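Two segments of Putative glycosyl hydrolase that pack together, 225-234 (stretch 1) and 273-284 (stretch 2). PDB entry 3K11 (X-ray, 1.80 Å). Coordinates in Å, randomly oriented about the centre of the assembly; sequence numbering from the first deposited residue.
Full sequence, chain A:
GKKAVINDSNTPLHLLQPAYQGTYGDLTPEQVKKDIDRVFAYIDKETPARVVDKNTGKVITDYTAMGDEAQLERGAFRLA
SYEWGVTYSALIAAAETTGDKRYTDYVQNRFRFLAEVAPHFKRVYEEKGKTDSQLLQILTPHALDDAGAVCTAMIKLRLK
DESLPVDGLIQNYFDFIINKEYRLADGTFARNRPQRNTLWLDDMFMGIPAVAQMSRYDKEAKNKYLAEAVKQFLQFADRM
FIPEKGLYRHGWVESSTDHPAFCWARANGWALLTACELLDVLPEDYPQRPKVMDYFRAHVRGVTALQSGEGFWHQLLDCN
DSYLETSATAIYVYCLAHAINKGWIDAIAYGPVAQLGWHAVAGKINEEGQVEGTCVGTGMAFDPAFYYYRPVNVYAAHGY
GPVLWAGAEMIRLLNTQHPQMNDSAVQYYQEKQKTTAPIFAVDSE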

# COMPACT_ATOMS: atom_id res chain seq x y z
N TYR A 225 12.28 -19.13 -35.44
CA TYR A 225 11.66 -19.33 -34.13
C TYR A 225 12.25 -18.42 -33.05
O TYR A 225 11.53 -17.95 -32.17
CB TYR A 225 11.65 -20.83 -33.76
CG TYR A 225 10.77 -21.69 -34.66
CD1 TYR A 225 9.57 -21.21 -35.20
CD2 TYR A 225 11.08 -23.00 -34.91
CE1 TYR A 225 8.78 -22.01 -36.01
CE2 TYR A 225 10.30 -23.79 -35.71
CZ TYR A 225 9.14 -23.29 -36.25
OH TYR A 225 8.33 -24.07 -37.06
N LEU A 226 13.54 -18.13 -33.10
CA LEU A 226 14.08 -17.10 -32.20
C LEU A 226 13.37 -15.78 -32.40
O LEU A 226 13.02 -15.13 -31.46
CB LEU A 226 15.61 -16.91 -32.41
CG LEU A 226 16.59 -18.00 -31.97
CD1 LEU A 226 18.05 -17.70 -32.46
CD2 LEU A 226 16.58 -18.26 -30.44
N ALA A 227 13.15 -15.38 -33.65
CA ALA A 227 12.51 -14.13 -33.92
C ALA A 227 11.07 -14.13 -33.47
O ALA A 227 10.61 -13.14 -32.93
CB ALA A 227 12.64 -13.73 -35.40
N GLU A 228 10.35 -15.24 -33.70
CA GLU A 228 8.93 -15.30 -33.28
C GLU A 228 8.81 -15.30 -31.77
O GLU A 228 7.94 -14.61 -31.23
CB GLU A 228 8.26 -16.51 -33.88
CG GLU A 228 6.74 -16.62 -33.59
CD GLU A 228 5.93 -15.48 -34.20
OE1 GLU A 228 6.45 -14.74 -35.08
OE2 GLU A 228 4.76 -15.35 -33.80
N ALA A 229 9.69 -16.02 -31.09
CA ALA A 229 9.68 -16.01 -29.61
C ALA A 229 9.85 -14.60 -29.04
O ALA A 229 9.11 -14.14 -28.15
CB ALA A 229 10.74 -16.97 -29.07
N VAL A 230 10.83 -13.87 -29.59
CA VAL A 230 11.05 -12.47 -29.19
C VAL A 230 9.87 -11.54 -29.53
O VAL A 230 9.46 -10.69 -28.73
CB VAL A 230 12.38 -11.95 -29.77
CG1 VAL A 230 12.55 -10.43 -29.56
CG2 VAL A 230 13.57 -12.70 -29.08
N LYS A 231 9.34 -11.70 -30.73
CA LYS A 231 8.21 -10.90 -31.18
C LYS A 231 7.03 -11.08 -30.26
O LYS A 231 6.39 -10.12 -29.85
CB LYS A 231 7.83 -11.35 -32.60
CG LYS A 231 6.71 -10.53 -33.24
CD LYS A 231 6.28 -11.07 -34.60
CE LYS A 231 5.01 -10.26 -35.14
NZ LYS A 231 4.22 -11.05 -36.09
N GLN A 232 6.71 -12.33 -29.92
CA GLN A 232 5.65 -12.57 -28.93
C GLN A 232 5.97 -11.88 -27.63
O GLN A 232 5.14 -11.17 -27.05
CB GLN A 232 5.54 -14.07 -28.64
CG GLN A 232 4.97 -14.88 -29.81
CD GLN A 232 3.52 -14.60 -30.13
OE1 GLN A 232 2.76 -14.23 -29.26
NE2 GLN A 232 3.15 -14.82 -31.39
N PHE A 233 7.17 -12.11 -27.15
CA PHE A 233 7.51 -11.52 -25.83
C PHE A 233 7.24 -10.03 -25.82
O PHE A 233 6.61 -9.51 -24.92
CB PHE A 233 8.96 -11.80 -25.46
CG PHE A 233 9.30 -11.41 -24.04
CD1 PHE A 233 9.70 -10.10 -23.72
CD2 PHE A 233 9.26 -12.34 -23.03
CE1 PHE A 233 9.99 -9.74 -22.42
CE2 PHE A 233 9.54 -11.94 -21.66
CZ PHE A 233 9.89 -10.67 -21.39
N LEU A 234 7.74 -9.33 -26.84
CA LEU A 234 7.67 -7.88 -26.80
C LEU A 234 6.27 -7.36 -27.11
O LEU A 234 5.84 -6.32 -26.58
CB LEU A 234 8.69 -7.32 -27.78
CG LEU A 234 10.18 -7.57 -27.52
CD1 LEU A 234 10.97 -7.03 -28.71
CD2 LEU A 234 10.68 -6.92 -26.18
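Stretch 2 273-284: LTACELLDVLPE

Stretch 2 runs nearly antiparallel to the helix of stretch 1. Its helical part enters from earlier in the chain, carries Thr274, Ala275 and Leu278 past stretch 1, and gives way to a non-helical segment, with Leu282 (phi/psi -60/135°) and Pro283 (-53/148°) outside the helix. The two N-to-C directions differ by 155° (signed crossing angle -155°), and the axes approach to 11.2 Å, a spacing bridged by side chains. The pairs run in reverse order, as the direction requires: CA of Phe233 lies 8.1 Å from CA of Ala275, CA of Ala229 7.5 Å from CA of Leu278, and CA of Leu226 7.1 Å from CA of Leu282. No hydrogen bond crosses the interface; its 387 Å² of buried surface, both sides summed, comes from apolar packing.

Leu278 is the central piece of stretch 2. Its CA-to-CB bond points toward stretch 1, and chi1 t with chi2 p (-178°, 54°) places CD1 3.9 Å from Ala229 CB and CD2 3.8 Å from Phe233 CB. Val230 CG2 lies more loosely, about 4.5 Å from both Leu278 CD1 and Leu278 CD2. Ala229 points toward stretch 2, so its contact with Leu278 is methyl to methyl.

Phe233, likewise directed toward stretch 2, adopts chi1 t (-171°), which directs the ring to the start of this segment, and chi2 (-86°) sets the tilt of its plane. There CE2 lies 3.9 Å from both CA and CB of Ala275, so the ring touches the backbone as well as the methyl. Thr274 CG2 sits at the ring edge, 4.1 Å from Phe233 CD2; with chi1 m (-62°) the threonine presents this methyl to the ring, while its OG1 is hydrogen-bonded elsewhere in the structure.

At the other end, Leu226 starts sideways, but chi1 m and chi2 t (-70°, 172°) bring its tip closer. CD2 packs 3.9 Å from Val281 CG1 and 3.9 Å from Leu282 CD2, and CD1 lies 4.0 Å from Pro283 CD. Leu282 mirrors this behaviour: also sideways at CB, also m,t (-67°, -179°), it extends CD2 to 3.7 Å from Val230 CG2. Val281 (chi1 t, 175°) points toward stretch 1, whereas Val230 (chi1 t, 171°) lies sideways and has CG2 near Leu282 and, more loosely, Leu278.

Away from the contact, Glu228 and Gln232, one helical turn apart, are joined by a hydrogen bond from Gln232 NE2 to Glu228 OE2 at 2.9 Å.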

# COMPACT_ATOMS: atom_id res chain seq x y z
N LEU A 273 9.00 -16.32 -15.46
CA LEU A 273 9.51 -17.62 -15.91
C LEU A 273 9.70 -17.64 -17.41
O LEU A 273 10.67 -18.23 -17.91
CB LEU A 273 8.60 -18.76 -15.40
CG LEU A 273 8.97 -20.21 -15.66
CD1 LEU A 273 10.39 -20.54 -15.37
CD2 LEU A 273 8.04 -21.13 -14.86
N THR A 274 8.79 -17.01 -18.14
CA THR A 274 8.95 -16.89 -19.60
C THR A 274 10.24 -16.17 -19.97
O THR A 274 10.99 -16.61 -20.85
CB THR A 274 7.78 -16.10 -20.21
OG1 THR A 274 6.58 -16.83 -19.96
CG2 THR A 274 7.93 -15.96 -21.72
N ALA A 275 10.51 -15.06 -19.30
CA ALA A 275 11.77 -14.34 -19.52
C ALA A 275 12.97 -15.25 -19.26
O ALA A 275 13.92 -15.26 -20.03
CB ALA A 275 11.81 -13.09 -18.66
N CYS A 276 12.95 -16.03 -18.17
CA CYS A 276 14.02 -17.00 -17.91
C CYS A 276 14.13 -18.05 -18.99
O CYS A 276 15.23 -18.32 -19.44
CB CYS A 276 13.82 -17.69 -16.55
SG CYS A 276 14.01 -16.59 -15.12
N GLU A 277 13.01 -18.64 -19.42
CA GLU A 277 13.07 -19.65 -20.46
C GLU A 277 13.62 -19.11 -21.78
O GLU A 277 14.38 -19.80 -22.49
CB GLU A 277 11.69 -20.23 -20.68
CG GLU A 277 11.15 -21.08 -19.51
CD GLU A 277 11.77 -22.43 -19.42
OE1 GLU A 277 12.79 -22.55 -18.73
OE2 GLU A 277 11.17 -23.39 -19.94
N LEU A 278 13.22 -17.89 -22.13
CA LEU A 278 13.68 -17.23 -23.36
C LEU A 278 15.13 -16.82 -23.26
O LEU A 278 15.91 -17.08 -24.17
CB LEU A 278 12.78 -16.02 -23.66
CG LEU A 278 13.06 -15.21 -24.91
CD1 LEU A 278 13.10 -16.10 -26.12
CD2 LEU A 278 12.03 -14.06 -25.08
N LEU A 279 15.52 -16.23 -22.14
CA LEU A 279 16.91 -15.86 -21.94
C LEU A 279 17.88 -17.07 -21.83
O LEU A 279 19.10 -16.96 -22.12
CB LEU A 279 17.04 -14.87 -20.78
CG LEU A 279 16.49 -13.48 -21.02
CD1 LEU A 279 16.35 -12.79 -19.70
CD2 LEU A 279 17.33 -12.66 -22.03
N ASP A 280 17.35 -18.24 -21.45
CA ASP A 280 18.14 -19.47 -21.51
C ASP A 280 18.48 -19.85 -22.94
O ASP A 280 19.45 -20.54 -23.18
CB ASP A 280 17.36 -20.63 -20.89
CG ASP A 280 17.36 -20.61 -19.36
OD1 ASP A 280 18.17 -19.88 -18.72
OD2 ASP A 280 16.53 -21.38 -18.77
N VAL A 281 17.66 -19.43 -23.90
CA VAL A 281 17.84 -19.88 -25.30
C VAL A 281 18.53 -18.83 -26.18
O VAL A 281 19.36 -19.16 -27.03
CB VAL A 281 16.47 -20.23 -25.91
CG1 VAL A 281 16.58 -20.57 -27.36
CG2 VAL A 281 15.82 -21.43 -25.16
N LEU A 282 18.20 -17.56 -26.00
CA LEU A 282 18.74 -16.53 -26.87
C LEU A 282 20.26 -16.47 -26.81
O LEU A 282 20.81 -16.43 -25.72
CB LEU A 282 18.27 -15.11 -26.48
CG LEU A 282 16.79 -14.78 -26.66
CD1 LEU A 282 16.53 -13.33 -26.24
CD2 LEU A 282 16.30 -15.08 -28.14
N PRO A 283 20.90 -16.38 -27.97
CA PRO A 283 22.33 -16.07 -28.03
C PRO A 283 22.60 -14.81 -27.26
O PRO A 283 21.76 -13.93 -27.24
CB PRO A 283 22.58 -15.85 -29.52
CG PRO A 283 21.55 -16.69 -30.19
CD PRO A 283 20.33 -16.63 -29.31
N GLU A 284 23.78 -14.69 -26.65
CA GLU A 284 24.04 -13.53 -25.83
C GLU A 284 24.17 -12.26 -26.65
O GLU A 284 23.96 -11.19 -26.11
CB GLU A 284 25.27 -13.73 -24.98
CG GLU A 284 25.05 -14.89 -24.03
CD GLU A 284 25.70 -14.67 -22.68
OE1 GLU A 284 26.80 -14.07 -22.63
OE2 GLU A 284 25.10 -15.12 -21.68